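Long-range contact in probable arabinosyltransferase B (PDB 7BVF), which transfers arabinose units in the cell membrane of Mycobacterium tuberculosis, polymerising them into the arabinan of cell-wall arabinogalactan: residues A[106-111]-A[805-810]. Sequence-based numbering, arbitrary orientation.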
ATOM      1  N   GLY A 106      23.538 -20.443 -22.209  1.00 31.46           N
ATOM      2  CA  GLY A 106      22.220 -20.188 -21.662  1.00 31.46           C
ATOM      3  C   GLY A 106      22.140 -18.860 -20.940  1.00 31.46           C
ATOM      4  O   GLY A 106      23.125 -18.120 -20.898  1.00 31.46           O
ATOM      5  N   LYS A 107      20.983 -18.540 -20.361  1.00 33.67           N
ATOM      6  CA  LYS A 107      20.834 -17.250 -19.694  1.00 33.67           C
ATOM      7  C   LYS A 107      21.680 -17.191 -18.431  1.00 33.67           C
ATOM      8  O   LYS A 107      22.605 -16.377 -18.322  1.00 33.67           O
ATOM      9  CB  LYS A 107      19.366 -16.988 -19.369  1.00 33.67           C
ATOM     10  CG  LYS A 107      19.085 -15.569 -18.930  1.00 33.67           C
ATOM     11  CD  LYS A 107      17.600 -15.339 -18.777  1.00 33.67           C
ATOM     12  CE  LYS A 107      17.308 -13.979 -18.182  1.00 33.67           C
ATOM     13  NZ  LYS A 107      15.861 -13.829 -17.871  1.00 33.67           N
ATOM     14  N   ASP A 108      21.383 -18.052 -17.463  1.00 32.54           N
ATOM     15  CA  ASP A 108      22.247 -18.272 -16.307  1.00 32.54           C
ATOM     16  C   ASP A 108      22.635 -19.740 -16.346  1.00 32.54           C
ATOM     17  O   ASP A 108      22.018 -20.581 -15.694  1.00 32.54           O
ATOM     18  CB  ASP A 108      21.557 -17.904 -15.014  1.00 32.54           C
ATOM     19  CG  ASP A 108      21.275 -16.422 -14.909  1.00 32.54           C
ATOM     20  OD1 ASP A 108      22.030 -15.631 -15.510  1.00 32.54           O
ATOM     21  OD2 ASP A 108      20.298 -16.048 -14.225  1.00 32.54           O
ATOM     22  N   ALA A 109      23.667 -20.048 -17.123  1.00 28.74           N
ATOM     23  CA  ALA A 109      24.095 -21.428 -17.260  1.00 28.74           C
ATOM     24  C   ALA A 109      25.157 -21.790 -16.238  1.00 28.74           C
ATOM     25  O   ALA A 109      25.148 -22.904 -15.712  1.00 28.74           O
ATOM     26  CB  ALA A 109      24.622 -21.685 -18.671  1.00 28.74           C
ATOM     27  N   ASN A 110      26.075 -20.869 -15.944  1.00 27.72           N
ATOM     28  CA  ASN A 110      27.073 -21.130 -14.915  1.00 27.72           C
ATOM     29  C   ASN A 110      26.405 -21.339 -13.567  1.00 27.72           C
ATOM     30  O   ASN A 110      26.702 -22.300 -12.851  1.00 27.72           O
ATOM     31  CB  ASN A 110      28.075 -19.984 -14.858  1.00 27.72           C
ATOM     32  CG  ASN A 110      28.851 -19.837 -16.141  1.00 27.72           C
ATOM     33  OD1 ASN A 110      29.814 -20.561 -16.381  1.00 27.72           O
ATOM     34  ND2 ASN A 110      28.432 -18.900 -16.981  1.00 27.72           N
ATOM     35  N   LEU A 111      25.499 -20.441 -13.206  1.00 25.63           N
ATOM     36  CA  LEU A 111      24.586 -20.701 -12.110  1.00 25.63           C
ATOM     37  C   LEU A 111      23.652 -21.843 -12.492  1.00 25.63           C
ATOM     38  O   LEU A 111      23.424 -22.111 -13.673  1.00 25.63           O
ATOM     39  CB  LEU A 111      23.795 -19.436 -11.785  1.00 25.63           C
ATOM     40  CG  LEU A 111      22.793 -19.405 -10.635  1.00 25.63           C
ATOM     41  CD1 LEU A 111      23.328 -20.131  -9.424  1.00 25.63           C
ATOM     42  CD2 LEU A 111      22.461 -17.966 -10.287  1.00 25.63           C
ATOM     43  N   LYS A 805      18.104  -3.394 -14.042  1.00 47.20           N
ATOM     44  CA  LYS A 805      19.382  -3.925 -13.570  1.00 47.20           C
ATOM     45  C   LYS A 805      19.364  -5.437 -13.372  1.00 47.20           C
ATOM     46  O   LYS A 805      20.131  -6.140 -14.053  1.00 47.20           O
ATOM     47  CB  LYS A 805      19.822  -3.185 -12.305  1.00 47.20           C
ATOM     48  CG  LYS A 805      21.306  -2.859 -12.261  1.00 47.20           C
ATOM     49  CD  LYS A 805      21.686  -2.194 -10.947  1.00 47.20           C
ATOM     50  CE  LYS A 805      23.107  -1.665 -10.986  1.00 47.20           C
ATOM     51  NZ  LYS A 805      23.679  -1.483  -9.623  1.00 47.20           N
ATOM     52  N   PRO A 806      18.551  -6.003 -12.481  1.00 44.56           N
ATOM     53  CA  PRO A 806      18.663  -7.438 -12.212  1.00 44.56           C
ATOM     54  C   PRO A 806      17.959  -8.266 -13.276  1.00 44.56           C
ATOM     55  O   PRO A 806      17.085  -7.791 -14.003  1.00 44.56           O
ATOM     56  CB  PRO A 806      17.985  -7.601 -10.847  1.00 44.56           C
ATOM     57  CG  PRO A 806      17.105  -6.397 -10.687  1.00 44.56           C
ATOM     58  CD  PRO A 806      17.375  -5.429 -11.805  1.00 44.56           C
ATOM     59  N   ASN A 807      18.367  -9.528 -13.361  1.00 41.26           N
ATOM     60  CA  ASN A 807      17.799 -10.434 -14.349  1.00 41.26           C
ATOM     61  C   ASN A 807      16.322 -10.665 -14.067  1.00 41.26           C
ATOM     62  O   ASN A 807      15.955 -11.175 -13.005  1.00 41.26           O
ATOM     63  CB  ASN A 807      18.557 -11.758 -14.344  1.00 41.26           C
ATOM     64  CG  ASN A 807      19.626 -11.819 -15.412  1.00 41.26           C
ATOM     65  OD1 ASN A 807      20.016 -10.797 -15.973  1.00 41.26           O
ATOM     66  ND2 ASN A 807      20.106 -13.021 -15.703  1.00 41.26           N
ATOM     67  N   GLN A 808      15.477 -10.284 -15.019  1.00 35.21           N
ATOM     68  CA  GLN A 808      14.041 -10.462 -14.918  1.00 35.21           C
ATOM     69  C   GLN A 808      13.614 -11.755 -15.602  1.00 35.21           C
ATOM     70  O   GLN A 808      14.259 -12.203 -16.554  1.00 35.21           O
ATOM     71  CB  GLN A 808      13.307  -9.281 -15.556  1.00 35.21           C
ATOM     72  CG  GLN A 808      13.646  -7.945 -14.931  1.00 35.21           C
ATOM     73  CD  GLN A 808      13.089  -7.801 -13.534  1.00 35.21           C
ATOM     74  OE1 GLN A 808      11.916  -7.485 -13.353  1.00 35.21           O
ATOM     75  NE2 GLN A 808      13.929  -8.033 -12.536  1.00 35.21           N
ATOM     76  N   PRO A 809      12.540 -12.385 -15.135  1.00 30.90           N
ATOM     77  CA  PRO A 809      12.125 -13.664 -15.716  1.00 30.90           C
ATOM     78  C   PRO A 809      11.262 -13.484 -16.953  1.00 30.90           C
ATOM     79  O   PRO A 809      10.443 -12.566 -17.041  1.00 30.90           O
ATOM     80  CB  PRO A 809      11.327 -14.314 -14.584  1.00 30.90           C
ATOM     81  CG  PRO A 809      10.754 -13.162 -13.846  1.00 30.90           C
ATOM     82  CD  PRO A 809      11.760 -12.049 -13.930  1.00 30.90           C
ATOM     83  N   GLY A 810      11.446 -14.386 -17.911  1.00 30.14           N
ATOM     84  CA  GLY A 810      10.669 -14.363 -19.130  1.00 30.14           C
ATOM     85  C   GLY A 810      10.885 -13.110 -19.945  1.00 30.14           C
ATOM     86  O   GLY A 810       9.938 -12.373 -20.228  1.00 30.14           O
TER
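Lys107 spans the gap to the backbone of Gln808, its ammonium NZ donating to the carbonyl O of Gln808 at 2.6 Å. The C=O...NZ angle is 158°, with NZ slightly tilted from the carbonyl plane. CG lies anti to the backbone N of Lys107, and beyond it the chain is fully extended, which gives the side chain the length to cross between backbones whose closest CA atoms, those of Lys107 and Asn807, are 9.2 Å apart. On its way it slides past the side chain of Asn807, which runs in the opposite direction, with Lys107 CE 3.9 Å from Asn807 ND2.

Asp108 and Asn807 reach for one another tip to tip, carboxylate and amide planes only 10° apart. Asn807 ND2 donates a weak hydrogen bond to Asp108 OD2 at 3.4 Å with an N-H...O angle of 147°; OD1 of Asp108 is nearer to ND2, at 3.2 Å, but the angle is too poor for a bond.

Neither segment is helix or strand. Residues 106-111 belong to a loop between helix 85-89 and strand 122-126 in the concanavalin-like domain, and 805-810 to a loop between strands 801-802 and 845-846 in the EmbC C-terminal domain; the polar bridge thus links two domains far apart in sequence, burying 166 Å² in all.

Thr811 OG1 forms a further hydrogen bond with Lys107 NZ and a weak one with Gln808 O, tying together both ends of the main bond. Asp1041 adds a long, weak ion pair that probably helps to offset the lysine charge. On the 805-810 loop, Gln808 NE2 bonds weakly back to Pro806 O, while the Gln808 side chain rests on Trp815.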